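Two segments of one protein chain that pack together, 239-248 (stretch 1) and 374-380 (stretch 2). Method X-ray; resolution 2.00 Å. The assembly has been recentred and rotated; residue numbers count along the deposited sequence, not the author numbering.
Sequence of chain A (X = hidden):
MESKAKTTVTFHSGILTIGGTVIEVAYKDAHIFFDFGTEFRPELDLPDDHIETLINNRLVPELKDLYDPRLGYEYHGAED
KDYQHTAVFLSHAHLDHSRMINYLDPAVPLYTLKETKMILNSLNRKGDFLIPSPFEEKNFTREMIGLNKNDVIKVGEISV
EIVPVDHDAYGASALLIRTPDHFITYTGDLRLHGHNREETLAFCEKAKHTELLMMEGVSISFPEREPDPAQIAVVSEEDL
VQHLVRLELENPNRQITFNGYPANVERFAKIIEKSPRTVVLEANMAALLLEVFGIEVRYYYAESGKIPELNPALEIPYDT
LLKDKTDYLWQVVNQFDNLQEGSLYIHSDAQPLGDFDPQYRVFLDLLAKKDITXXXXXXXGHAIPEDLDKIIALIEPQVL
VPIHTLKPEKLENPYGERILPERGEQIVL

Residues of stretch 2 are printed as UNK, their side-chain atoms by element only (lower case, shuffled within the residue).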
# COMPACT_ATOMS: atom_id res chain seq x y z
N ASP A 239 -11.45 2.25 -16.56
CA ASP A 239 -11.02 1.65 -17.81
C ASP A 239 -10.68 0.16 -17.61
O ASP A 239 -11.04 -0.68 -18.42
CB ASP A 239 -9.82 2.42 -18.38
CG ASP A 239 -9.47 2.00 -19.81
OD1 ASP A 239 -10.38 1.82 -20.64
OD2 ASP A 239 -8.27 1.84 -20.12
N LEU A 240 -9.98 -0.15 -16.51
CA LEU A 240 -9.68 -1.55 -16.18
C LEU A 240 -10.94 -2.42 -16.14
O LEU A 240 -10.97 -3.51 -16.75
CB LEU A 240 -8.92 -1.63 -14.85
CG LEU A 240 -8.34 -3.01 -14.50
CD1 LEU A 240 -7.02 -2.84 -13.81
CD2 LEU A 240 -9.32 -3.82 -13.62
N VAL A 241 -11.99 -1.96 -15.45
CA VAL A 241 -13.22 -2.77 -15.31
C VAL A 241 -13.98 -2.94 -16.64
O VAL A 241 -14.55 -4.00 -16.89
CB VAL A 241 -14.16 -2.28 -14.19
CG1 VAL A 241 -15.40 -3.20 -14.10
CG2 VAL A 241 -13.43 -2.33 -12.87
N GLN A 242 -13.98 -1.90 -17.48
CA GLN A 242 -14.58 -1.98 -18.83
C GLN A 242 -13.89 -3.01 -19.71
O GLN A 242 -14.54 -3.76 -20.45
CB GLN A 242 -14.58 -0.60 -19.51
CG GLN A 242 -15.43 0.45 -18.73
CD GLN A 242 -16.90 0.11 -18.75
OE1 GLN A 242 -17.54 -0.03 -17.71
NE2 GLN A 242 -17.45 -0.05 -19.94
N HIS A 243 -12.56 -3.06 -19.62
CA HIS A 243 -11.77 -4.10 -20.28
C HIS A 243 -12.15 -5.50 -19.77
O HIS A 243 -12.35 -6.43 -20.57
CB HIS A 243 -10.27 -3.84 -20.11
CG HIS A 243 -9.69 -2.92 -21.13
ND1 HIS A 243 -9.58 -3.27 -22.47
CD2 HIS A 243 -9.14 -1.69 -21.02
CE1 HIS A 243 -9.02 -2.28 -23.14
NE2 HIS A 243 -8.73 -1.31 -22.28
N LEU A 244 -12.28 -5.66 -18.46
CA LEU A 244 -12.74 -6.93 -17.87
C LEU A 244 -14.12 -7.33 -18.41
O LEU A 244 -14.32 -8.49 -18.77
CB LEU A 244 -12.76 -6.85 -16.35
CG LEU A 244 -13.10 -8.17 -15.63
CD1 LEU A 244 -12.19 -8.37 -14.44
CD2 LEU A 244 -14.57 -8.18 -15.18
N VAL A 245 -15.04 -6.36 -18.48
CA VAL A 245 -16.37 -6.59 -19.07
C VAL A 245 -16.23 -7.07 -20.50
O VAL A 245 -16.81 -8.11 -20.87
CB VAL A 245 -17.30 -5.34 -19.02
CG1 VAL A 245 -18.61 -5.62 -19.81
CG2 VAL A 245 -17.64 -4.94 -17.59
N ARG A 246 -15.49 -6.32 -21.31
CA ARG A 246 -15.21 -6.71 -22.69
C ARG A 246 -14.67 -8.15 -22.77
O ARG A 246 -15.15 -8.96 -23.56
CB ARG A 246 -14.19 -5.77 -23.34
CG ARG A 246 -13.83 -6.19 -24.81
CD ARG A 246 -12.78 -5.30 -25.45
NE ARG A 246 -11.58 -5.22 -24.61
CZ ARG A 246 -10.57 -6.09 -24.61
NH1 ARG A 246 -10.58 -7.15 -25.43
NH2 ARG A 246 -9.54 -5.90 -23.79
N LEU A 247 -13.69 -8.46 -21.94
CA LEU A 247 -13.10 -9.80 -21.95
C LEU A 247 -14.15 -10.88 -21.65
O LEU A 247 -14.08 -11.97 -22.23
CB LEU A 247 -11.90 -9.91 -20.99
CG LEU A 247 -10.59 -9.19 -21.40
CD1 LEU A 247 -9.65 -9.07 -20.22
CD2 LEU A 247 -9.89 -9.90 -22.56
N GLU A 248 -15.09 -10.60 -20.74
CA GLU A 248 -16.17 -11.54 -20.45
C GLU A 248 -17.11 -11.74 -21.65
O GLU A 248 -17.45 -12.87 -22.01
CB GLU A 248 -16.93 -11.13 -19.20
CG GLU A 248 -16.12 -11.29 -17.90
CD GLU A 248 -16.99 -11.16 -16.65
OE1 GLU A 248 -18.19 -11.48 -16.70
OE2 GLU A 248 -16.48 -10.74 -15.60
N UNK A 374 -3.13 -16.14 -20.58
CA UNK A 374 -2.79 -15.23 -19.49
C UNK A 374 -2.94 -13.81 -20.00
O UNK A 374 -2.41 -13.46 -21.08
c UNK A 374 0.23 -12.61 -16.27
c UNK A 374 -0.91 -14.66 -16.73
c UNK A 374 -1.35 -15.46 -19.07
c UNK A 374 -0.17 -13.30 -18.55
c UNK A 374 0.36 -12.37 -17.62
c UNK A 374 -0.40 -13.75 -15.82
c UNK A 374 -0.81 -14.45 -18.10
N UNK A 375 -3.67 -12.99 -19.24
CA UNK A 375 -3.87 -11.60 -19.60
C UNK A 375 -3.48 -10.72 -18.44
O UNK A 375 -4.04 -10.84 -17.35
c UNK A 375 -5.52 -9.81 -20.32
c UNK A 375 -5.60 -12.07 -21.35
c UNK A 375 -5.32 -11.31 -20.07
N UNK A 376 -2.50 -9.86 -18.68
CA UNK A 376 -2.11 -8.86 -17.72
C UNK A 376 -3.04 -7.65 -17.82
O UNK A 376 -3.08 -6.95 -18.84
c UNK A 376 1.39 -7.38 -16.90
c UNK A 376 2.18 -6.74 -14.65
n UNK A 376 2.49 -5.78 -13.77
n UNK A 376 1.78 -6.41 -15.88
c UNK A 376 -0.10 -7.67 -16.75
c UNK A 376 -0.66 -8.47 -17.93
n UNK A 376 2.26 -8.02 -14.30
N UNK A 377 -3.81 -7.42 -16.76
CA UNK A 377 -4.72 -6.28 -16.74
C UNK A 377 -4.37 -5.43 -15.52
O UNK A 377 -4.97 -5.56 -14.46
c UNK A 377 -8.66 -6.30 -16.55
c UNK A 377 -6.20 -6.74 -16.75
c UNK A 377 -7.33 -5.14 -18.38
c UNK A 377 -7.31 -5.69 -16.94
N UNK A 378 -3.35 -4.59 -15.69
CA UNK A 378 -2.76 -3.86 -14.57
C UNK A 378 -3.12 -2.39 -14.60
O UNK A 378 -3.28 -1.79 -15.66
c UNK A 378 -1.23 -4.04 -14.56
N UNK A 379 -3.26 -1.80 -13.42
CA UNK A 379 -3.41 -0.36 -13.32
C UNK A 379 -2.61 0.10 -12.09
O UNK A 379 -2.94 -0.26 -10.95
s UNK A 379 -5.19 1.79 -13.09
c UNK A 379 -4.89 0.01 -13.19
N UNK A 380 -1.55 0.86 -12.34
CA UNK A 380 -0.67 1.31 -11.28
C UNK A 380 -1.41 2.08 -10.18
O UNK A 380 -2.28 2.90 -10.45
o UNK A 380 1.32 2.55 -10.75
c UNK A 380 0.46 2.18 -11.82

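Stretch 1 is a continuous helical segment, and stretch 2 runs past it as the end of a strand followed by a loop, so that alternate side chains of the extended chain meet the helix.

Position 374 carries seven side-chain carbons, one of them a link to a planar ring of six. No oxygen accompanies the ring, which excludes tyrosine, and the group lies out of reach of the helix. The residue is Phe374.

At position 375 there are three side-chain carbons, with two borne on the CB. The CA-to-CB bond points toward the helix, and one of the two terminal carbons comes within 4.2 Å of Leu247 CD1. By atoms alone, three carbons in all, branched at CB and with no oxygen, mean valine: this is Val375, and the carbon in question is CG1.

Position 376 has a chain of three carbons and a nitrogen, ending in a carbon that bears two further nitrogens. This guanidinium group identifies Arg376. Its side chain is extended, with chi1, chi2 and chi3 all t, and remains out of reach of stretch 1; NH1 and NH2 are hydrogen-bonded elsewhere in the structure.

Position 377 shows four carbons, forked at the second rather than at CB. The CA-to-CB bond points toward the helix, and the side chain touches three of its residues, Leu240, His243 and Leu244. A fork one bond beyond CB distinguishes leucine from isoleucine, so this is Leu377, with chi1 t and chi2 p. Its CG lies 3.8 Å from Leu240 CG, its CD1 is 3.7 Å from His243 CB, and its CD2 is 4.1 Å from Leu244 CB. The two methyls thus reach different residues of the helix, while the backbone O of Leu377 sits 3.5 Å from Leu240 CD1.

Position 378 has a single side-chain carbon, its CB, which points away from the helix; its backbone C lies 4.0 Å from Leu240 CD1. A lone carbon makes this Ala378.

Position 379 has one carbon followed by a sulfur, and its CA-to-CB bond again points toward the helix. The CB is 3.6 Å from Leu240 CD1. One carbon and one sulfur define Cys379.

Position 380 has one carbon and one oxygen and is out of reach of the helix; this is Ser380, and its OG is hydrogen-bonded to a residue adjoining one of the stretches.

The contact is apolar and modest, burying 313 Å² in total, with no hydrogen bond between the stretches. Leu377 has the largest share, 107 Å², and Leu240 follows with 78 Å²; these residues also mark the closer backbone approach, their CA atoms 6.9 Å apart. Around them, Leu247 meets Val375 and Leu240 reaches on to Cys379. His243 contributes carbon contact while its ND1 accepts a hydrogen bond from Arg246 NH2 at 2.9 Å, so this polar atom is satisfied within the helix itself.

Stretch 2 374-380: FVRLACS
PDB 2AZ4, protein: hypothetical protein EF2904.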